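Local coordinates for protein methylenetetrahydrofolate--tRNA-(uracil-5-)-methyltransferase TrmFO (PDB 3G5S) that binds FAD and carries out the folate-dependent methylation of uridine 54 in tRNA to 5-methyluridine, probably with a reduced nicotinamide as electron donor, at residues A[14-18]-A[75-79]; A[49-55]-A[342-346]; A[309-313]-A[336-341]. All coordinates share one frame; numbering follows the deposited sequence.

Interaction 1 of 3, residues A[14-18]-A[75-79]; sequences SEAAW and GSLVM
E15 presents its carboxylate to the first turn of helix 77-84, and three donors grip it. OE2 of E15 takes the backbone N of L77 on its syn lone pair (2.8 Å), while OE1 of E15 receives the backbone N of V78 on the syn side at 2.9 Å, nearly straight (165°). OG of S76 adds a third bond to OE1 of E15, 2.7 Å, arriving from above the carboxylate plane and pinning the group along its plane and across it. With CG anti to the backbone N (chi1 -164°) and a bend at chi2, the glutamate chain reaches these donors. S76 is the N-cap: its OG also accepts from the backbone N of M79, here a selenomethionine, so the glutamate extends the cap to the other first-turn amides.

One helical turn on, W18 crosses L77 at about a right angle. CB of L77 sits over the five-membered ring of W18 in a CH-pi contact, 3.7 Å from its centroid, with CD2 over the same indole. At the edge, NE1 of W18 donates to an in-plane water (2.9 Å) that donates to the O of G75, the residue ending helix 63-74 in a Schellman motif. The pairing joins helix 11-22 to the 63-74/77-84 corner; helix 97-109 packs on W18 and L77, and helix 343-361 on E15 and V78.

Interaction 2 of 3, residues A[49-55]-A[342-346]; sequences IVCSNSL and GYLES. With FAD (flavin-adenine dinucleotide), chain B.
The flavin pocket is lined here by Y343 and the loop 49-53, which meet on one side of the isoalloxazine. The phenol ring of Y343 is clamped between two groups: C2 of FAD lies 3.4 Å above its plane on one face, and CD1 of I49 lies over the opposite face in a CH-pi contact, 3.8 Å from the ring centroid. CG2 of I49 meets the phenol end, and CD2 of L55 packs on CB of Y343. OH of Y343 fixes the ring's far end by donating to the O of S52 at 2.8 Å, in the carbonyl plane and on a lone pair; it also accepts a weak bond from the backbone N of C51 (3.2 Å). Because CG of Y343 stands anti to its carbonyl carbon (chi1 -54°), the ring extends from the first turn of helix 343-361 beneath the pyrimidine end of the flavin.

The turn starts a helix whose N terminus is directed at the flavin, as in many Rossmann-type flavoproteins: the backbone N of Y343 donates to O2 of FAD at 3.0 Å, and the helix start is likely to stabilise negative charge there. G342, at the N-cap, makes a weak bond from N to the ribityl O2'. Its O accepts from both N and OG of S346, which approach from opposite faces of the carbonyl plane. On the loop side, CB of C51 lies 3.0 Å from the flavin N5, and its SG 3.7 Å. A water donates to the O of L55 and accepts from the N of L344, bridging strand 54-57 to the helix.

Interaction 3 of 3, residues A[309-313]-A[336-341]; sequences RNTYL and VLAGVE. With FAD (flavin-adenine dinucleotide), chain B.
A buried strand-to-loop contact joins strand 309-313 to the turn between strand 331-333 and helix 343-361, where L313 and L337 share the one direct hydrogen bond: N of L313 to O of L337, 2.9 Å, with the donor tilted 25° from the carbonyl plane. Beside it the two leucine chains pack obliquely. Further along, CG1 of V336 is wedged against the strand, 3.3 Å from OD1 of N310 and 3.5 Å from the O of T311, a buried carbonyl that finds no polar partner. CB of Y312 abuts the O of V336; its hydroxyl end leads away to the O of F390 and to the bound glutathione.

V336 also faces the cofactor, its N donating to the phosphate oxygen O1P of FAD. CG of N310 stands anti to the backbone N (chi1 -171°), directing the amide at the turn. There ND2 donates to a water that also lies within bonding distance of the O atoms of V336 and V340. Replacing E341 by an alanine would probably leave two other waters without their carboxylate acceptor and open a gap beside C1' of FAD, which OE1 of E341 approaches to 3.5 Å.

At 4.3 Å, OD1 of N310 and OE1 of E341 are too far apart for a direct bond, and those two waters, which lie within bonding distance of both, supply the link.

In the fold
From the N terminus, interaction 1 opens on helix 11-22 and closes at residues 75-79, a loop of 56 residues. Segment 49-55 falls within that loop but finds its mate only at 342-346, so interactions 1 and 2 cross along the chain; they also touch, through SE of M79 and CD1 of L344. Interaction 3 lies wholly between the two halves of interaction 2, and its second segment, 336-341, runs straight into 342-346. Interaction 1 ties helix 11-22 to helix 77-84, while interactions 2 and 3, both bordering FAD, bind the strand 54-57 region, strand 309-313, loop 336-341 and the start of helix 343-361 together around the cofactor.

Interaction 1 of 3, residues A[14-18]-A[75-79]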
loop_
_atom_site.group_PDB
_atom_site.type_symbol
_atom_site.label_atom_id
_atom_site.label_comp_id
_atom_site.label_asym_id
_atom_site.label_seq_id
_atom_site.Cartn_x
_atom_site.Cartn_y
_atom_site.Cartn_z
ATOM N N SER A 14 -7.795 7.984 -12.588
ATOM C CA SER A 14 -9.190 8.312 -12.817
ATOM C C SER A 14 -9.733 9.154 -11.664
ATOM O O SER A 14 -10.437 10.148 -11.885
ATOM C CB SER A 14 -10.028 7.046 -12.997
ATOM O OG SER A 14 -9.703 6.369 -14.202
ATOM N N GLU A 15 -9.416 8.762 -10.433
ATOM C CA GLU A 15 -9.880 9.531 -9.293
ATOM C C GLU A 15 -9.199 10.896 -9.204
ATOM O O GLU A 15 -9.843 11.891 -8.870
ATOM C CB GLU A 15 -9.704 8.763 -7.985
ATOM C CG GLU A 15 -10.521 9.364 -6.864
ATOM C CD GLU A 15 -12.008 9.118 -7.046
ATOM O OE1 GLU A 15 -12.419 7.939 -6.940
ATOM O OE2 GLU A 15 -12.771 10.088 -7.284
ATOM N N ALA A 16 -7.904 10.952 -9.500
ATOM C CA ALA A 16 -7.207 12.233 -9.497
ATOM C C ALA A 16 -7.854 13.191 -10.497
ATOM O O ALA A 16 -8.130 14.355 -10.176
ATOM C CB ALA A 16 -5.730 12.046 -9.816
ATOM N N ALA A 17 -8.095 12.700 -11.712
ATOM C CA ALA A 17 -8.733 13.507 -12.745
ATOM C C ALA A 17 -10.100 13.996 -12.285
ATOM O O ALA A 17 -10.431 15.166 -12.448
ATOM C CB ALA A 17 -8.849 12.721 -14.044
ATOM N N TRP A 18 -10.897 13.107 -11.706
ATOM C CA TRP A 18 -12.232 13.500 -11.281
ATOM C C TRP A 18 -12.172 14.602 -10.226
ATOM O O TRP A 18 -12.997 15.522 -10.220
ATOM C CB TRP A 18 -12.977 12.285 -10.738
ATOM C CG TRP A 18 -14.434 12.515 -10.526
ATOM C CD1 TRP A 18 -15.109 12.465 -9.343
ATOM C CD2 TRP A 18 -15.409 12.801 -11.536
ATOM N NE1 TRP A 18 -16.446 12.716 -9.552
ATOM C CE2 TRP A 18 -16.655 12.924 -10.891
ATOM C CE3 TRP A 18 -15.345 12.978 -12.924
ATOM C CZ2 TRP A 18 -17.828 13.212 -11.588
ATOM C CZ3 TRP A 18 -16.511 13.259 -13.614
ATOM C CH2 TRP A 18 -17.736 13.375 -12.945
ATOM N N GLY A 75 -16.882 11.994 -2.014
ATOM C CA GLY A 75 -17.473 12.060 -3.342
ATOM C C GLY A 75 -16.670 11.349 -4.425
ATOM O O GLY A 75 -16.697 11.735 -5.592
ATOM N N SER A 76 -15.947 10.304 -4.039
ATOM C CA SER A 76 -15.137 9.504 -4.956
ATOM C C SER A 76 -15.929 8.924 -6.129
ATOM O O SER A 76 -16.979 8.293 -5.939
ATOM C CB SER A 76 -14.496 8.361 -4.151
ATOM O OG SER A 76 -14.071 7.282 -4.963
ATOM N N LEU A 77 -15.404 9.111 -7.338
ATOM C CA LEU A 77 -15.987 8.501 -8.523
ATOM C C LEU A 77 -15.882 6.981 -8.474
ATOM O O LEU A 77 -16.799 6.263 -8.880
ATOM C CB LEU A 77 -15.290 9.034 -9.774
ATOM C CG LEU A 77 -15.763 8.487 -11.120
ATOM C CD1 LEU A 77 -17.227 8.811 -11.351
ATOM C CD2 LEU A 77 -14.901 9.061 -12.236
ATOM N N VAL A 78 -14.745 6.485 -8.007
ATOM C CA VAL A 78 -14.559 5.049 -7.858
ATOM C C VAL A 78 -15.619 4.454 -6.924
ATOM O O VAL A 78 -16.194 3.412 -7.229
ATOM C CB VAL A 78 -13.120 4.718 -7.410
ATOM C CG1 VAL A 78 -13.013 3.304 -6.851
ATOM C CG2 VAL A 78 -12.164 4.905 -8.591
HETATM N N MSE A 79 -15.911 5.126 -5.813
HETATM C CA MSE A 79 -16.951 4.610 -4.922
HETATM C C MSE A 79 -18.350 4.705 -5.540
HETATM O O MSE A 79 -19.164 3.812 -5.336
HETATM C CB MSE A 79 -16.905 5.283 -3.553
HETATM C CG MSE A 79 -15.688 4.911 -2.726
HETATM SE SE MSE A 79 -15.464 2.996 -2.464
HETATM C CE MSE A 79 -17.154 2.653 -1.563
HETATM O O HOH W 1 -18.446 12.710 -7.412
#

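Interaction 2 of 3, residues A[49-55]-A[342-346]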
loop_
_atom_site.group_PDB
_atom_site.type_symbol
_atom_site.label_atom_id
_atom_site.label_comp_id
_atom_site.label_asym_id
_atom_site.label_seq_id
_atom_site.Cartn_x
_atom_site.Cartn_y
_atom_site.Cartn_z
ATOM N N ILE A 49 -10.286 -2.973 -13.892
ATOM C CA ILE A 49 -9.941 -3.844 -12.781
ATOM C C ILE A 49 -9.278 -5.090 -13.363
ATOM O O ILE A 49 -9.918 -5.857 -14.078
ATOM C CB ILE A 49 -11.215 -4.249 -12.009
ATOM C CG1 ILE A 49 -11.876 -3.019 -11.380
ATOM C CG2 ILE A 49 -10.906 -5.316 -10.965
ATOM C CD1 ILE A 49 -11.178 -2.518 -10.133
ATOM N N VAL A 50 -7.991 -5.281 -13.087
ATOM C CA VAL A 50 -7.242 -6.324 -13.789
ATOM C C VAL A 50 -7.307 -7.715 -13.157
ATOM O O VAL A 50 -6.965 -8.698 -13.804
ATOM C CB VAL A 50 -5.764 -5.934 -14.038
ATOM C CG1 VAL A 50 -5.688 -4.670 -14.875
ATOM C CG2 VAL A 50 -5.020 -5.784 -12.728
ATOM N N CYS A 51 -7.752 -7.812 -11.909
ATOM C CA CYS A 51 -7.776 -9.109 -11.234
ATOM C C CYS A 51 -9.069 -9.320 -10.452
ATOM O O CYS A 51 -10.155 -9.282 -11.025
ATOM C CB CYS A 51 -6.558 -9.254 -10.321
ATOM S SG CYS A 51 -6.136 -10.950 -9.880
ATOM N N SER A 52 -8.956 -9.549 -9.147
ATOM C CA SER A 52 -10.141 -9.754 -8.317
ATOM C C SER A 52 -11.087 -8.569 -8.426
ATOM O O SER A 52 -10.648 -7.438 -8.615
ATOM C CB SER A 52 -9.758 -9.969 -6.852
ATOM O OG SER A 52 -10.905 -9.930 -6.017
ATOM N N ASN A 53 -12.387 -8.821 -8.302
ATOM C CA ASN A 53 -13.357 -7.735 -8.359
ATOM C C ASN A 53 -13.730 -7.183 -6.982
ATOM O O ASN A 53 -14.666 -6.399 -6.859
ATOM C CB ASN A 53 -14.603 -8.148 -9.143
ATOM C CG ASN A 53 -15.417 -9.205 -8.430
ATOM O OD1 ASN A 53 -14.894 -9.965 -7.613
ATOM N ND2 ASN A 53 -16.707 -9.261 -8.735
ATOM N N SER A 54 -12.982 -7.574 -5.953
ATOM C CA SER A 54 -13.241 -7.088 -4.602
ATOM C C SER A 54 -12.473 -5.815 -4.271
ATOM O O SER A 54 -11.276 -5.710 -4.550
ATOM C CB SER A 54 -12.892 -8.153 -3.568
ATOM O OG SER A 54 -13.028 -7.621 -2.259
ATOM N N LEU A 55 -13.171 -4.858 -3.667
ATOM C CA LEU A 55 -12.557 -3.629 -3.181
ATOM C C LEU A 55 -12.293 -3.683 -1.676
ATOM O O LEU A 55 -11.858 -2.695 -1.092
ATOM C CB LEU A 55 -13.425 -2.413 -3.516
ATOM C CG LEU A 55 -13.662 -2.130 -5.001
ATOM C CD1 LEU A 55 -14.508 -0.883 -5.174
ATOM C CD2 LEU A 55 -12.349 -1.991 -5.745
ATOM N N GLY A 342 -3.571 -1.842 -3.640
ATOM C CA GLY A 342 -5.006 -2.052 -3.562
ATOM C C GLY A 342 -5.777 -1.080 -4.438
ATOM O O GLY A 342 -5.390 0.085 -4.582
ATOM N N TYR A 343 -6.878 -1.548 -5.023
ATOM C CA TYR A 343 -7.668 -0.681 -5.899
ATOM C C TYR A 343 -8.133 0.573 -5.171
ATOM O O TYR A 343 -8.019 1.686 -5.680
ATOM C CB TYR A 343 -8.901 -1.389 -6.460
ATOM C CG TYR A 343 -8.671 -2.699 -7.182
ATOM C CD1 TYR A 343 -7.858 -2.786 -8.306
ATOM C CD2 TYR A 343 -9.328 -3.846 -6.761
ATOM C CE1 TYR A 343 -7.685 -3.997 -8.966
ATOM C CE2 TYR A 343 -9.167 -5.049 -7.411
ATOM C CZ TYR A 343 -8.346 -5.125 -8.512
ATOM O OH TYR A 343 -8.191 -6.329 -9.162
ATOM N N LEU A 344 -8.673 0.378 -3.976
ATOM C CA LEU A 344 -9.224 1.464 -3.189
ATOM C C LEU A 344 -8.155 2.438 -2.702
ATOM O O LEU A 344 -8.327 3.658 -2.776
ATOM C CB LEU A 344 -9.951 0.842 -1.999
ATOM C CG LEU A 344 -10.432 1.732 -0.874
ATOM C CD1 LEU A 344 -11.570 2.585 -1.381
ATOM C CD2 LEU A 344 -10.869 0.877 0.310
ATOM N N GLU A 345 -7.056 1.893 -2.192
ATOM C CA GLU A 345 -5.930 2.708 -1.758
ATOM C C GLU A 345 -5.406 3.540 -2.921
ATOM O O GLU A 345 -5.010 4.700 -2.747
ATOM C CB GLU A 345 -4.809 1.812 -1.240
ATOM C CG GLU A 345 -5.095 1.119 0.102
ATOM C CD GLU A 345 -5.876 -0.191 0.007
ATOM O OE1 GLU A 345 -6.502 -0.497 -1.033
ATOM O OE2 GLU A 345 -5.873 -0.927 1.017
ATOM N N SER A 346 -5.388 2.940 -4.103
ATOM C CA SER A 346 -4.931 3.655 -5.281
ATOM C C SER A 346 -5.887 4.803 -5.617
ATOM O O SER A 346 -5.454 5.937 -5.817
ATOM C CB SER A 346 -4.741 2.681 -6.441
ATOM O OG SER A 346 -3.689 1.774 -6.143
HETATM P PA FAD B . -3.325 1.006 -12.766
HETATM O O1A FAD B . -2.524 -0.136 -13.321
HETATM O O2A FAD B . -4.760 0.764 -12.417
HETATM O O5B FAD B . -3.284 2.261 -13.753
HETATM C C5B FAD B . -2.077 2.698 -14.346
HETATM C C4B FAD B . -2.413 3.191 -15.740
HETATM O O4B FAD B . -1.279 3.836 -16.293
HETATM C C3B FAD B . -2.759 2.040 -16.683
HETATM O O3B FAD B . -3.991 2.278 -17.335
HETATM C C2B FAD B . -1.592 2.001 -17.670
HETATM O O2B FAD B . -1.936 1.584 -18.976
HETATM C C1B FAD B . -1.132 3.446 -17.661
HETATM N N9A FAD B . 0.271 3.724 -18.001
HETATM C C8A FAD B . 1.391 3.106 -17.517
HETATM N N7A FAD B . 2.478 3.738 -18.005
HETATM C C5A FAD B . 2.051 4.763 -18.791
HETATM C C6A FAD B . 2.709 5.732 -19.536
HETATM N N6A FAD B . 4.033 5.922 -19.454
HETATM N N1A FAD B . 1.960 6.647 -20.225
HETATM C C2A FAD B . 0.586 6.606 -20.212
HETATM N N3A FAD B . -0.079 5.653 -19.476
HETATM C C4A FAD B . 0.664 4.757 -18.793
HETATM N N1 FAD B . -5.305 -4.833 -6.296
HETATM C C2 FAD B . -6.336 -5.240 -5.488
HETATM O O2 FAD B . -6.800 -4.482 -4.638
HETATM N N3 FAD B . -6.856 -6.512 -5.637
HETATM C C4 FAD B . -6.375 -7.399 -6.585
HETATM O O4 FAD B . -6.866 -8.529 -6.697
HETATM C C4X FAD B . -5.328 -6.973 -7.401
HETATM N N5 FAD B . -4.799 -7.810 -8.358
HETATM C C5X FAD B . -3.769 -7.368 -9.163
HETATM C C6 FAD B . -3.252 -8.221 -10.133
HETATM C C7 FAD B . -2.209 -7.807 -10.949
HETATM C C7M FAD B . -1.653 -8.733 -11.995
HETATM C C8 FAD B . -1.688 -6.526 -10.797
HETATM C C8M FAD B . -0.562 -6.064 -11.676
HETATM C C9 FAD B . -2.207 -5.668 -9.829
HETATM C C9A FAD B . -3.249 -6.083 -9.004
HETATM N N10 FAD B . -3.755 -5.237 -8.025
HETATM C C10 FAD B . -4.801 -5.692 -7.245
HETATM C "C1'" FAD B . -2.849 -4.192 -7.414
HETATM C "C2'" FAD B . -3.354 -2.747 -7.576
HETATM O "O2'" FAD B . -4.284 -2.384 -6.570
HETATM C "C3'" FAD B . -3.921 -2.485 -8.971
HETATM O "O3'" FAD B . -2.849 -2.637 -9.880
HETATM C "C4'" FAD B . -4.526 -1.091 -9.127
HETATM O "O4'" FAD B . -5.207 -1.053 -10.366
HETATM C "C5'" FAD B . -3.475 0.009 -9.034
HETATM O "O5'" FAD B . -4.033 1.235 -9.453
HETATM P P FAD B . -3.103 2.307 -10.192
HETATM O O1P FAD B . -1.908 2.639 -9.356
HETATM O O2P FAD B . -3.992 3.434 -10.603
HETATM O O3P FAD B . -2.532 1.522 -11.471
HETATM O O HOH W 2 -9.271 -2.114 -2.536
#

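Interaction 3 of 3, residues A[309-313]-A[336-341]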
loop_
_atom_site.group_PDB
_atom_site.type_symbol
_atom_site.label_atom_id
_atom_site.label_comp_id
_atom_site.label_asym_id
_atom_site.label_seq_id
_atom_site.Cartn_x
_atom_site.Cartn_y
_atom_site.Cartn_z
ATOM N N ARG A 309 5.912 -8.595 -9.334
ATOM C CA ARG A 309 6.274 -7.501 -10.204
ATOM C C ARG A 309 5.421 -6.289 -9.844
ATOM O O ARG A 309 4.190 -6.365 -9.836
ATOM C CB ARG A 309 6.036 -7.925 -11.649
ATOM C CG ARG A 309 6.122 -6.816 -12.655
ATOM C CD ARG A 309 7.555 -6.510 -13.020
ATOM N NE ARG A 309 7.584 -5.498 -14.063
ATOM C CZ ARG A 309 7.589 -4.192 -13.826
ATOM N NH1 ARG A 309 7.592 -3.744 -12.580
ATOM N NH2 ARG A 309 7.600 -3.332 -14.833
ATOM N N ASN A 310 6.079 -5.177 -9.544
ATOM C CA ASN A 310 5.399 -4.012 -8.989
ATOM C C ASN A 310 6.352 -2.832 -9.000
ATOM O O ASN A 310 7.241 -2.751 -8.163
ATOM C CB ASN A 310 4.963 -4.325 -7.542
ATOM C CG ASN A 310 4.058 -3.253 -6.927
ATOM O OD1 ASN A 310 2.836 -3.283 -7.085
ATOM N ND2 ASN A 310 4.656 -2.326 -6.183
ATOM N N THR A 311 6.177 -1.921 -9.952
ATOM C CA THR A 311 6.975 -0.699 -9.984
ATOM C C THR A 311 6.439 0.317 -8.992
ATOM O O THR A 311 5.249 0.640 -9.002
ATOM C CB THR A 311 6.985 -0.091 -11.376
ATOM O OG1 THR A 311 7.664 -0.995 -12.251
ATOM C CG2 THR A 311 7.721 1.226 -11.377
ATOM N N TYR A 312 7.319 0.825 -8.137
ATOM C CA TYR A 312 6.921 1.828 -7.165
ATOM C C TYR A 312 8.113 2.647 -6.688
ATOM O O TYR A 312 9.266 2.221 -6.781
ATOM C CB TYR A 312 6.173 1.183 -5.977
ATOM C CG TYR A 312 7.054 0.351 -5.069
ATOM C CD1 TYR A 312 7.461 -0.927 -5.437
ATOM C CD2 TYR A 312 7.485 0.840 -3.845
ATOM C CE1 TYR A 312 8.272 -1.686 -4.610
ATOM C CE2 TYR A 312 8.295 0.085 -3.010
ATOM C CZ TYR A 312 8.689 -1.180 -3.399
ATOM O OH TYR A 312 9.501 -1.949 -2.589
ATOM N N LEU A 313 7.802 3.826 -6.171
ATOM C CA LEU A 313 8.786 4.759 -5.648
ATOM C C LEU A 313 9.036 4.601 -4.156
ATOM O O LEU A 313 8.167 4.140 -3.405
ATOM C CB LEU A 313 8.302 6.185 -5.888
ATOM C CG LEU A 313 8.165 6.574 -7.356
ATOM C CD1 LEU A 313 7.396 7.870 -7.466
ATOM C CD2 LEU A 313 9.535 6.693 -8.023
ATOM N N VAL A 336 -0.228 2.769 -6.999
ATOM C CA VAL A 336 0.892 1.882 -6.731
ATOM C C VAL A 336 2.237 2.594 -6.928
ATOM O O VAL A 336 3.189 2.345 -6.187
ATOM C CB VAL A 336 0.785 0.623 -7.597
ATOM C CG1 VAL A 336 2.106 -0.144 -7.632
ATOM C CG2 VAL A 336 -0.334 -0.255 -7.059
ATOM N N LEU A 337 2.324 3.481 -7.914
ATOM C CA LEU A 337 3.576 4.197 -8.118
ATOM C C LEU A 337 4.038 4.928 -6.844
ATOM O O LEU A 337 5.238 5.048 -6.583
ATOM C CB LEU A 337 3.442 5.176 -9.288
ATOM C CG LEU A 337 4.723 5.927 -9.660
ATOM C CD1 LEU A 337 5.769 4.966 -10.233
ATOM C CD2 LEU A 337 4.412 7.047 -10.640
ATOM N N ALA A 338 3.078 5.436 -6.068
ATOM C CA ALA A 338 3.366 6.168 -4.833
ATOM C C ALA A 338 3.662 5.269 -3.638
ATOM O O ALA A 338 3.968 5.776 -2.556
ATOM C CB ALA A 338 2.212 7.103 -4.491
ATOM N N GLY A 339 3.545 3.954 -3.800
ATOM C CA GLY A 339 3.869 3.054 -2.709
ATOM C C GLY A 339 2.691 2.449 -1.962
ATOM O O GLY A 339 2.890 1.878 -0.888
ATOM N N VAL A 340 1.482 2.551 -2.513
ATOM C CA VAL A 340 0.347 1.848 -1.932
ATOM C C VAL A 340 0.036 0.590 -2.727
ATOM O O VAL A 340 0.617 0.337 -3.790
ATOM C CB VAL A 340 -0.912 2.734 -1.765
ATOM C CG1 VAL A 340 -0.598 3.949 -0.920
ATOM C CG2 VAL A 340 -1.538 3.107 -3.104
ATOM N N GLU A 341 -0.877 -0.206 -2.177
ATOM C CA GLU A 341 -1.339 -1.432 -2.793
ATOM C C GLU A 341 -2.837 -1.497 -2.583
ATOM O O GLU A 341 -3.316 -1.241 -1.478
ATOM C CB GLU A 341 -0.674 -2.636 -2.129
ATOM C CG GLU A 341 -1.338 -3.974 -2.397
ATOM C CD GLU A 341 -1.373 -4.357 -3.859
ATOM O OE1 GLU A 341 -0.706 -3.699 -4.688
ATOM O OE2 GLU A 341 -2.071 -5.345 -4.182
HETATM P PA FAD B . -3.325 1.006 -12.766
HETATM O O1A FAD B . -2.524 -0.136 -13.321
HETATM O O2A FAD B . -4.760 0.764 -12.417
HETATM O O5B FAD B . -3.284 2.261 -13.753
HETATM C C5B FAD B . -2.077 2.698 -14.346
HETATM C C4B FAD B . -2.413 3.191 -15.740
HETATM O O4B FAD B . -1.279 3.836 -16.293
HETATM C C3B FAD B . -2.759 2.040 -16.683
HETATM O O3B FAD B . -3.991 2.278 -17.335
HETATM C C2B FAD B . -1.592 2.001 -17.670
HETATM O O2B FAD B . -1.936 1.584 -18.976
HETATM C C1B FAD B . -1.132 3.446 -17.661
HETATM N N9A FAD B . 0.271 3.724 -18.001
HETATM C C8A FAD B . 1.391 3.106 -17.517
HETATM N N7A FAD B . 2.478 3.738 -18.005
HETATM C C5A FAD B . 2.051 4.763 -18.791
HETATM C C6A FAD B . 2.709 5.732 -19.536
HETATM N N6A FAD B . 4.033 5.922 -19.454
HETATM N N1A FAD B . 1.960 6.647 -20.225
HETATM C C2A FAD B . 0.586 6.606 -20.212
HETATM N N3A FAD B . -0.079 5.653 -19.476
HETATM C C4A FAD B . 0.664 4.757 -18.793
HETATM N N1 FAD B . -5.305 -4.833 -6.296
HETATM C C2 FAD B . -6.336 -5.240 -5.488
HETATM O O2 FAD B . -6.800 -4.482 -4.638
HETATM N N3 FAD B . -6.856 -6.512 -5.637
HETATM C C4 FAD B . -6.375 -7.399 -6.585
HETATM O O4 FAD B . -6.866 -8.529 -6.697
HETATM C C4X FAD B . -5.328 -6.973 -7.401
HETATM N N5 FAD B . -4.799 -7.810 -8.358
HETATM C C5X FAD B . -3.769 -7.368 -9.163
HETATM C C6 FAD B . -3.252 -8.221 -10.133
HETATM C C7 FAD B . -2.209 -7.807 -10.949
HETATM C C7M FAD B . -1.653 -8.733 -11.995
HETATM C C8 FAD B . -1.688 -6.526 -10.797
HETATM C C8M FAD B . -0.562 -6.064 -11.676
HETATM C C9 FAD B . -2.207 -5.668 -9.829
HETATM C C9A FAD B . -3.249 -6.083 -9.004
HETATM N N10 FAD B . -3.755 -5.237 -8.025
HETATM C C10 FAD B . -4.801 -5.692 -7.245
HETATM C "C1'" FAD B . -2.849 -4.192 -7.414
HETATM C "C2'" FAD B . -3.354 -2.747 -7.576
HETATM O "O2'" FAD B . -4.284 -2.384 -6.570
HETATM C "C3'" FAD B . -3.921 -2.485 -8.971
HETATM O "O3'" FAD B . -2.849 -2.637 -9.880
HETATM C "C4'" FAD B . -4.526 -1.091 -9.127
HETATM O "O4'" FAD B . -5.207 -1.053 -10.366
HETATM C "C5'" FAD B . -3.475 0.009 -9.034
HETATM O "O5'" FAD B . -4.033 1.235 -9.453
HETATM P P FAD B . -3.103 2.307 -10.192
HETATM O O1P FAD B . -1.908 2.639 -9.356
HETATM O O2P FAD B . -3.992 3.434 -10.603
HETATM O O3P FAD B . -2.532 1.522 -11.471
HETATM O O HOH W 3 3.309 0.018 -4.612
HETATM O O HOH W 4 1.749 -2.545 -4.380
HETATM O O HOH W 5 0.406 -4.141 -7.332
#